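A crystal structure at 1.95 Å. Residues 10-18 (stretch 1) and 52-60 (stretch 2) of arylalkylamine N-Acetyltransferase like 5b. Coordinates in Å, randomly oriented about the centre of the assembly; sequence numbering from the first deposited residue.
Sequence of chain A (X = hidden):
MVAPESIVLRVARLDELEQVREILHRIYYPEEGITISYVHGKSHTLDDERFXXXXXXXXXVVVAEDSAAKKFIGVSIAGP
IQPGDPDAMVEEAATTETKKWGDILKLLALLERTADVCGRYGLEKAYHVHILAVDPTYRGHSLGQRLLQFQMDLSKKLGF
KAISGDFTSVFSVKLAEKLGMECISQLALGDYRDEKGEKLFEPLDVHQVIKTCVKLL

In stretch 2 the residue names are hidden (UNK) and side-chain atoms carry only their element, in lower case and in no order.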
# COMPACT_ATOMS: atom_id res chain seq x y z
N ARG A 10 9.48 14.18 -2.58
CA ARG A 10 10.82 13.65 -2.37
C ARG A 10 10.80 12.40 -1.51
O ARG A 10 9.78 12.08 -0.92
CB ARG A 10 11.71 14.69 -1.71
CG ARG A 10 11.16 15.13 -0.35
CD ARG A 10 11.99 16.23 0.24
NE ARG A 10 11.46 16.70 1.52
CZ ARG A 10 11.63 16.09 2.68
NH1 ARG A 10 12.32 14.94 2.76
NH2 ARG A 10 11.10 16.61 3.78
N VAL A 11 11.93 11.72 -1.42
CA VAL A 11 12.03 10.55 -0.56
C VAL A 11 12.19 10.99 0.90
O VAL A 11 12.89 11.97 1.19
CB VAL A 11 13.20 9.63 -1.05
CG1 VAL A 11 13.59 8.62 0.01
CG2 VAL A 11 12.81 8.92 -2.36
N ALA A 12 11.51 10.31 1.81
CA ALA A 12 11.62 10.64 3.24
C ALA A 12 12.96 10.17 3.79
O ALA A 12 13.43 9.09 3.44
CB ALA A 12 10.48 10.00 4.02
N ARG A 13 13.58 10.98 4.65
CA ARG A 13 14.83 10.59 5.31
C ARG A 13 14.53 9.81 6.58
O ARG A 13 13.44 9.94 7.16
CB ARG A 13 15.65 11.83 5.68
CG ARG A 13 15.97 12.78 4.54
CD ARG A 13 17.00 13.84 5.00
NE ARG A 13 16.55 14.56 6.18
CZ ARG A 13 15.73 15.61 6.14
NH1 ARG A 13 15.29 16.06 4.98
NH2 ARG A 13 15.35 16.21 7.27
N LEU A 14 15.49 9.01 7.02
CA LEU A 14 15.30 8.24 8.25
C LEU A 14 14.97 9.14 9.45
O LEU A 14 14.09 8.82 10.26
CB LEU A 14 16.53 7.37 8.53
CG LEU A 14 16.42 6.46 9.75
CD1 LEU A 14 15.20 5.56 9.62
CD2 LEU A 14 17.68 5.63 9.90
N ASP A 15 15.64 10.28 9.53
CA ASP A 15 15.42 11.20 10.65
C ASP A 15 13.99 11.77 10.64
O ASP A 15 13.57 12.43 11.58
CB ASP A 15 16.48 12.32 10.68
CG ASP A 15 16.45 13.18 9.42
OD1 ASP A 15 17.22 12.91 8.47
OD2 ASP A 15 15.66 14.14 9.38
N GLU A 16 13.24 11.47 9.58
CA GLU A 16 11.88 11.99 9.46
C GLU A 16 10.83 10.92 9.76
O GLU A 16 9.63 11.11 9.52
CB GLU A 16 11.66 12.56 8.06
CG GLU A 16 12.57 13.73 7.74
CD GLU A 16 12.30 14.31 6.37
OE1 GLU A 16 12.48 13.58 5.37
OE2 GLU A 16 11.87 15.48 6.29
N LEU A 17 11.28 9.79 10.29
CA LEU A 17 10.36 8.72 10.65
C LEU A 17 9.11 9.23 11.39
O LEU A 17 7.97 8.86 11.05
CB LEU A 17 11.10 7.67 11.47
CG LEU A 17 10.36 6.35 11.65
CD1 LEU A 17 10.90 5.27 10.71
CD2 LEU A 17 10.48 5.91 13.10
N GLU A 18 9.30 10.10 12.38
CA GLU A 18 8.14 10.56 13.14
C GLU A 18 7.14 11.35 12.28
O GLU A 18 5.92 11.15 12.40
CB GLU A 18 8.55 11.35 14.40
CG GLU A 18 8.96 10.45 15.57
CD GLU A 18 7.93 9.36 15.87
OE1 GLU A 18 6.72 9.68 15.99
OE2 GLU A 18 8.32 8.18 15.98
N UNK A 52 4.82 -0.52 8.09
CA UNK A 52 4.86 0.61 7.17
C UNK A 52 6.12 1.47 7.32
O UNK A 52 6.72 1.88 6.32
o UNK A 52 2.46 0.65 7.03
c UNK A 52 3.60 1.45 7.30
N UNK A 53 6.54 1.72 8.55
CA UNK A 53 7.69 2.58 8.77
C UNK A 53 9.01 1.88 8.46
O UNK A 53 10.02 2.54 8.22
c UNK A 53 6.62 5.35 9.78
c UNK A 53 6.79 4.43 12.10
c UNK A 53 7.72 3.11 10.20
c UNK A 53 6.61 4.08 10.62
N UNK A 54 9.02 0.55 8.47
CA UNK A 54 10.26 -0.17 8.16
C UNK A 54 10.79 0.25 6.78
O UNK A 54 11.95 0.04 6.48
c UNK A 54 10.07 -1.69 8.22
o UNK A 54 9.20 -2.12 7.18
N UNK A 55 9.94 0.86 5.94
CA UNK A 55 10.40 1.22 4.59
C UNK A 55 11.16 2.55 4.50
O UNK A 55 11.87 2.79 3.52
c UNK A 55 7.51 -0.55 4.09
c UNK A 55 6.98 -1.83 3.95
c UNK A 55 8.67 -0.19 3.41
c UNK A 55 9.31 -1.14 2.61
c UNK A 55 8.80 -2.42 2.48
c UNK A 55 7.62 -2.77 3.14
c UNK A 55 9.24 1.18 3.58
N UNK A 56 11.03 3.41 5.51
CA UNK A 56 11.71 4.71 5.45
C UNK A 56 13.21 4.55 5.28
O UNK A 56 13.81 5.20 4.44
c UNK A 56 9.98 5.95 6.79
c UNK A 56 11.45 5.56 6.71
c UNK A 56 12.34 6.81 6.71
N UNK A 57 13.82 3.66 6.06
CA UNK A 57 15.26 3.45 5.97
C UNK A 57 15.66 2.91 4.59
O UNK A 57 16.78 3.14 4.13
c UNK A 57 15.32 1.05 6.90
o UNK A 57 16.52 0.39 8.87
c UNK A 57 15.47 0.24 8.19
o UNK A 57 14.55 -0.53 8.53
c UNK A 57 15.74 2.51 7.08
N UNK A 58 14.75 2.21 3.93
CA UNK A 58 15.04 1.65 2.60
C UNK A 58 14.99 2.68 1.47
O UNK A 58 15.27 2.36 0.31
c UNK A 58 13.14 -1.75 3.03
n UNK A 58 12.55 -2.32 4.09
o UNK A 58 12.93 -2.12 1.88
c UNK A 58 14.11 0.48 2.28
c UNK A 58 14.11 -0.62 3.34
N UNK A 59 14.62 3.92 1.80
CA UNK A 59 14.56 5.00 0.83
C UNK A 59 13.44 4.85 -0.20
O UNK A 59 13.53 5.41 -1.31
N UNK A 60 12.39 4.12 0.15
CA UNK A 60 11.27 3.93 -0.78
C UNK A 60 9.94 4.49 -0.24
O UNK A 60 8.84 4.06 -0.64
c UNK A 60 11.16 2.46 -1.21
c UNK A 60 12.43 2.02 -1.92
o UNK A 60 10.98 1.64 -0.04
O HOH W 1 12.35 6.67 2.57
O HOH W 2 15.74 7.29 3.22

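Position 52 carries one carbon and then one oxygen, the pattern of serine, and touches nothing on stretch 1. S52 lies on a helix that enters from earlier in the chain, and its hydroxyl is hydrogen-bonded elsewhere in the structure, as a buried polar group should be.

Position 53 has four carbons, forked at the second, with no heteroatom; it points toward stretch 1, where its CB lies 3.9 Å from L17 CD1. The fork one carbon beyond CB marks leucine. The purely apolar side chain of L53 suits this buried place.

Position 54 again shows one carbon and one oxygen and touches nothing on stretch 1, so it is serine. S54 points away from stretch 1, and a small polar side chain fits its partly exposed site.

At position 55 one carbon leads to a ring of six carbons without oxygen, out of contact with stretch 1: phenylalanine. F55 also points away, and its ring is buried on another side of the segment, where an aromatic hydrocarbon is at home.

Position 56 has three carbons, the first carrying the other two. It points toward stretch 1: one terminal carbon lies 3.3 Å from R13 O and 3.6 Å from L14 CA, and its CB is 4.0 Å from L17 CD1. Branching at CB with carbon alone identifies valine. The short, apolar side chain of V56 suits a buried place directed at stretch 1, where CG1 is the carbon that meets R13 and L14.

Position 57 has three carbons in a row, the third bearing two oxygens, and its CB lies 4.0 Å from L14 CD1. The carboxylate makes it glutamate, and E57 suits an exposed site.

Position 58 has three carbons, the last bearing one oxygen and one nitrogen, and no contact with stretch 1: glutamine. Exposed Q58 reaches back through a weak hydrogen bond from NE2 to S54 O, 3.4 Å.

Position 59 has no side-chain atoms; its backbone O lies 3.5 Å from V11 CG1. It is glycine. G59 closes a type I turn begun at V56, with its N 3.0 Å from V56 O; its positive phi of 69° favours glycine.

Position 60 has one carbon carrying an oxygen and a carbon, touching nothing on stretch 1: threonine. T60 points away and is buried; a partner elsewhere in the structure satisfies its hydroxyl, while the methyl adds apolar surface.

The contact is mainly apolar packing of L14 and L17 against V56, with L14 CD1 4.3 Å from V56 CG1 and no direct hydrogen bond between the stretches. A12 O and V56 O, both acceptors, stand 4.0 Å apart; water 2 donates to both, at 2.9 Å from A12 O and 3.1 Å from V56 O. Within stretch 1, E16 organises the loop: its OE1 accepts from R13 N at 2.9 Å, and its OE2 forms a salt bridge with R10 NH2 at 2.9 Å.

Stretch 2 (52-60) SLSFVEQGT
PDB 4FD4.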